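PDB 6HYY: phosphoserine phosphatase from Homo sapiens, which catalyses the hydrolysis of O-phosphoserine to serine and phosphate, probably as a magnesium-dependent enzyme of the haloacid dehalogenase family. Local coordinates for residues A[6-20]-A[167-179]. Numbering follows the deposited sequence.
With MG (magnesium ion), chain D; SER (serine), chain E; PO4 (phosphate ion), chain C.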
# COMPACT_ATOMS: atom_id res chain seq x y z
N LEU A 6 13.53 -16.26 -6.60
CA LEU A 6 12.10 -16.12 -6.32
C LEU A 6 11.53 -14.88 -6.99
O LEU A 6 10.51 -14.95 -7.68
CB LEU A 6 11.87 -16.06 -4.80
CG LEU A 6 10.50 -15.48 -4.41
CD1 LEU A 6 9.40 -16.48 -4.74
CD2 LEU A 6 10.47 -15.07 -2.95
N PHE A 7 12.18 -13.73 -6.80
CA PHE A 7 11.66 -12.48 -7.32
C PHE A 7 11.50 -12.53 -8.83
O PHE A 7 10.50 -12.05 -9.38
CB PHE A 7 12.58 -11.33 -6.89
CG PHE A 7 11.98 -9.96 -7.06
CD1 PHE A 7 10.89 -9.57 -6.31
CD2 PHE A 7 12.52 -9.06 -7.97
CE1 PHE A 7 10.33 -8.32 -6.46
CE2 PHE A 7 11.96 -7.80 -8.13
CZ PHE A 7 10.87 -7.43 -7.36
N TYR A 8 12.45 -13.17 -9.52
CA TYR A 8 12.43 -13.23 -10.98
C TYR A 8 11.47 -14.26 -11.54
O TYR A 8 11.23 -14.27 -12.75
CB TYR A 8 13.84 -13.47 -11.52
CG TYR A 8 14.63 -12.20 -11.43
CD1 TYR A 8 15.17 -11.60 -12.55
CD2 TYR A 8 14.75 -11.56 -10.21
CE1 TYR A 8 15.85 -10.40 -12.43
CE2 TYR A 8 15.41 -10.41 -10.08
CZ TYR A 8 15.95 -9.83 -11.17
OH TYR A 8 16.59 -8.65 -10.95
N SER A 9 10.91 -15.12 -10.70
CA SER A 9 9.90 -16.07 -11.14
C SER A 9 8.48 -15.49 -11.10
O SER A 9 7.55 -16.15 -11.57
CB SER A 9 9.95 -17.33 -10.28
OG SER A 9 9.50 -17.06 -8.96
N ALA A 10 8.30 -14.29 -10.56
CA ALA A 10 6.98 -13.71 -10.41
C ALA A 10 6.48 -13.14 -11.73
O ALA A 10 7.24 -12.50 -12.46
CB ALA A 10 7.00 -12.61 -9.36
N ASP A 11 5.19 -13.33 -12.02
CA ASP A 11 4.62 -12.56 -13.12
C ASP A 11 3.75 -11.40 -12.64
O ASP A 11 3.34 -10.58 -13.47
CB ASP A 11 3.85 -13.44 -14.12
CG ASP A 11 2.72 -14.21 -13.51
OD1 ASP A 11 2.60 -14.28 -12.27
OD2 ASP A 11 1.93 -14.78 -14.31
N ALA A 12 3.51 -11.28 -11.34
CA ALA A 12 2.84 -10.10 -10.80
C ALA A 12 3.42 -9.82 -9.42
O ALA A 12 3.71 -10.74 -8.66
CB ALA A 12 1.32 -10.26 -10.73
N VAL A 13 3.62 -8.53 -9.11
CA VAL A 13 4.09 -8.12 -7.79
C VAL A 13 3.13 -7.07 -7.27
O VAL A 13 2.85 -6.09 -7.97
CB VAL A 13 5.52 -7.57 -7.85
CG1 VAL A 13 5.90 -6.96 -6.48
CG2 VAL A 13 6.51 -8.64 -8.25
N CYS A 14 2.61 -7.29 -6.07
CA CYS A 14 1.72 -6.33 -5.43
C CYS A 14 2.48 -5.68 -4.29
O CYS A 14 3.06 -6.38 -3.45
CB CYS A 14 0.46 -6.99 -4.86
SG CYS A 14 -0.51 -7.85 -6.11
N PHE A 15 2.49 -4.35 -4.27
CA PHE A 15 3.14 -3.59 -3.22
C PHE A 15 2.10 -2.96 -2.31
O PHE A 15 1.17 -2.31 -2.79
CB PHE A 15 3.98 -2.46 -3.79
CG PHE A 15 5.24 -2.88 -4.49
CD1 PHE A 15 6.43 -3.04 -3.79
CD2 PHE A 15 5.24 -3.09 -5.86
CE1 PHE A 15 7.59 -3.41 -4.44
CE2 PHE A 15 6.41 -3.44 -6.53
CZ PHE A 15 7.59 -3.63 -5.82
N ASP A 16 2.29 -3.14 -1.01
CA ASP A 16 1.70 -2.26 -0.02
C ASP A 16 2.19 -0.83 -0.25
O ASP A 16 3.34 -0.62 -0.63
CB ASP A 16 2.11 -2.77 1.37
CG ASP A 16 1.76 -1.83 2.50
OD1 ASP A 16 0.59 -1.44 2.62
OD2 ASP A 16 2.66 -1.51 3.28
N VAL A 17 1.33 0.16 -0.00
CA VAL A 17 1.75 1.55 -0.18
C VAL A 17 2.34 2.16 1.10
O VAL A 17 3.54 2.50 1.13
CB VAL A 17 0.58 2.40 -0.72
CG1 VAL A 17 1.01 3.87 -0.83
CG2 VAL A 17 0.12 1.87 -2.07
N ASP A 18 1.54 2.30 2.16
CA ASP A 18 2.01 3.05 3.34
C ASP A 18 3.19 2.35 4.01
O ASP A 18 3.11 1.17 4.39
CB ASP A 18 0.92 3.24 4.41
CG ASP A 18 -0.26 4.12 3.96
OD1 ASP A 18 -0.13 4.92 3.01
OD2 ASP A 18 -1.34 4.00 4.58
N SER A 19 4.28 3.09 4.19
CA SER A 19 5.54 2.66 4.78
C SER A 19 6.28 1.64 3.93
O SER A 19 7.33 1.15 4.35
CB SER A 19 5.36 2.13 6.20
OG SER A 19 4.77 3.14 7.00
N THR A 20 5.80 1.33 2.73
CA THR A 20 6.53 0.46 1.81
C THR A 20 6.90 1.24 0.55
O THR A 20 8.06 1.61 0.40
CB THR A 20 5.71 -0.79 1.49
OG1 THR A 20 5.55 -1.53 2.71
CG2 THR A 20 6.45 -1.66 0.51
N PHE A 167 -2.74 -15.13 -12.90
CA PHE A 167 -1.29 -15.07 -12.78
C PHE A 167 -0.72 -16.37 -12.20
O PHE A 167 -1.29 -16.95 -11.29
CB PHE A 167 -0.87 -13.90 -11.88
CG PHE A 167 -1.16 -12.53 -12.44
CD1 PHE A 167 -0.54 -12.08 -13.59
CD2 PHE A 167 -2.02 -11.67 -11.75
CE1 PHE A 167 -0.80 -10.79 -14.08
CE2 PHE A 167 -2.28 -10.39 -12.24
CZ PHE A 167 -1.67 -9.97 -13.41
N LYS A 168 0.47 -16.77 -12.71
CA LYS A 168 1.15 -17.97 -12.21
C LYS A 168 1.75 -17.77 -10.83
O LYS A 168 1.69 -18.67 -9.99
CB LYS A 168 2.23 -18.42 -13.18
CG LYS A 168 1.77 -18.34 -14.58
CD LYS A 168 0.95 -19.60 -14.71
CE LYS A 168 0.40 -19.67 -16.09
NZ LYS A 168 1.49 -19.82 -17.00
N LYS A 169 2.33 -16.60 -10.58
CA LYS A 169 3.11 -16.43 -9.36
C LYS A 169 3.01 -14.96 -8.96
O LYS A 169 3.67 -14.11 -9.57
CB LYS A 169 4.56 -16.85 -9.58
CG LYS A 169 5.41 -16.74 -8.32
CD LYS A 169 6.52 -17.77 -8.31
CE LYS A 169 6.95 -18.11 -6.89
NZ LYS A 169 8.11 -19.06 -6.91
N ILE A 170 2.20 -14.68 -7.95
CA ILE A 170 2.01 -13.33 -7.41
C ILE A 170 2.79 -13.21 -6.11
O ILE A 170 2.60 -14.00 -5.18
CB ILE A 170 0.53 -13.02 -7.18
CG1 ILE A 170 -0.29 -13.20 -8.44
CG2 ILE A 170 0.34 -11.58 -6.69
CD1 ILE A 170 -1.78 -13.04 -8.17
N ILE A 171 3.62 -12.17 -6.00
CA ILE A 171 4.37 -11.90 -4.78
C ILE A 171 3.78 -10.66 -4.13
O ILE A 171 3.52 -9.66 -4.82
CB ILE A 171 5.86 -11.69 -5.07
CG1 ILE A 171 6.46 -12.96 -5.71
CG2 ILE A 171 6.62 -11.30 -3.79
CD1 ILE A 171 7.95 -12.91 -5.91
N MET A 172 3.54 -10.73 -2.82
CA MET A 172 3.14 -9.56 -2.03
C MET A 172 4.36 -8.99 -1.31
O MET A 172 5.15 -9.76 -0.75
CB MET A 172 2.09 -9.96 -0.99
CG MET A 172 1.68 -8.83 -0.06
SD MET A 172 0.48 -7.74 -0.86
CE MET A 172 0.76 -6.16 -0.04
N ILE A 173 4.53 -7.67 -1.37
CA ILE A 173 5.66 -6.98 -0.71
C ILE A 173 5.10 -5.91 0.20
O ILE A 173 4.36 -5.03 -0.25
CB ILE A 173 6.62 -6.37 -1.74
CG1 ILE A 173 7.18 -7.47 -2.65
CG2 ILE A 173 7.75 -5.59 -1.00
CD1 ILE A 173 8.27 -7.02 -3.63
N GLY A 174 5.47 -5.97 1.48
CA GLY A 174 4.97 -4.96 2.41
C GLY A 174 5.64 -5.06 3.76
O GLY A 174 6.41 -5.99 4.03
N ASP A 175 5.36 -4.07 4.59
CA ASP A 175 6.05 -3.93 5.87
C ASP A 175 5.32 -4.55 7.04
O ASP A 175 5.95 -4.78 8.08
CB ASP A 175 6.29 -2.45 6.18
CG ASP A 175 5.00 -1.69 6.43
OD1 ASP A 175 4.14 -1.68 5.54
OD2 ASP A 175 4.82 -1.11 7.53
N GLY A 176 4.02 -4.83 6.92
CA GLY A 176 3.18 -5.09 8.07
C GLY A 176 2.60 -6.50 8.10
O GLY A 176 2.67 -7.25 7.13
N ALA A 177 2.00 -6.83 9.24
CA ALA A 177 1.42 -8.16 9.39
C ALA A 177 0.27 -8.38 8.41
O ALA A 177 0.09 -9.51 7.92
CB ALA A 177 0.96 -8.36 10.84
N THR A 178 -0.51 -7.34 8.09
CA THR A 178 -1.58 -7.52 7.12
C THR A 178 -1.04 -7.87 5.74
O THR A 178 -1.72 -8.55 4.97
CB THR A 178 -2.47 -6.28 7.04
OG1 THR A 178 -1.74 -5.16 6.50
CG2 THR A 178 -3.03 -5.94 8.41
N ASP A 179 0.17 -7.43 5.41
CA ASP A 179 0.81 -7.85 4.16
C ASP A 179 1.24 -9.31 4.23
O ASP A 179 1.01 -10.09 3.29
CB ASP A 179 1.99 -6.92 3.87
CG ASP A 179 1.60 -5.49 3.90
OD1 ASP A 179 0.73 -5.11 3.10
OD2 ASP A 179 2.12 -4.72 4.74
MG MG D . 2.11 -0.70 5.24
N SER E . -2.79 1.94 4.94
CA SER E . -2.54 0.95 3.90
C SER E . -2.92 -0.44 4.41
O SER E . -2.11 -1.35 4.31
CB SER E . -1.09 0.94 3.49
OG SER E . -0.88 0.58 2.14
OXT SER E . -4.01 -0.69 4.94
P PO4 C . -0.37 -3.33 9.28
O1 PO4 C . -0.36 -2.10 8.41
O2 PO4 C . 0.00 -4.53 8.46
O3 PO4 C . 0.60 -3.14 10.42
O4 PO4 C . -1.74 -3.51 9.88
O HOH W 1 2.47 0.20 7.26
O HOH W 2 1.08 -2.55 5.96
O HOH W 3 0.23 -0.09 5.75
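Strands 12-16 and 170-174 run parallel, their axes 4.7 Å apart and 19° from alignment, joined by backbone hydrogen bonds from Ile171 N to Ala12 O through Asp16 N to Ile173 O. Where the pair begins, the Asp11 carboxylate takes two backbone amides: Lys168 N meets OD2 on the syn side at 2.9 Å, while Lys169 N reaches OD1 from above the carboxylate plane. With chi1 at 59°, CG is flanked by both backbone N and C, which brings the carboxylate to the loop at 167-169; an alanine here would probably leave both amides without their acceptor and free the loop to shift. Ala12 CB sits over the centre of the Phe167 ring in a CH-pi contact, 3.6 Å from the centroid. On the sheet face of Val13 and Phe15, Ile173 CD1 touches Val13 CG1 (3.7 Å) and Phe15 CE1 and meets the edge of the Phe7 ring; Ile171 CD1 packs on Ala10 CB. On the face of Cys14 and Ile170, where helix 153-165 packs, Met172 CE reaches Asp16 N. At and just beyond the carboxyl ends, Asp16 OD2 (2.2 Å), Asp175 OD1 and Asp18 O bind magnesium with three waters, and Asp16 OD1 accepts a 2.5 Å hydrogen bond from the bound serine OG. Lys154 forms salt bridges with Asp16 and Asp179, Arg198 with Asp175. Adjacent parallel strands with metal-binding aspartates at or just after their carboxyl ends mark the active site of the Rossmann-like haloacid dehalogenase fold.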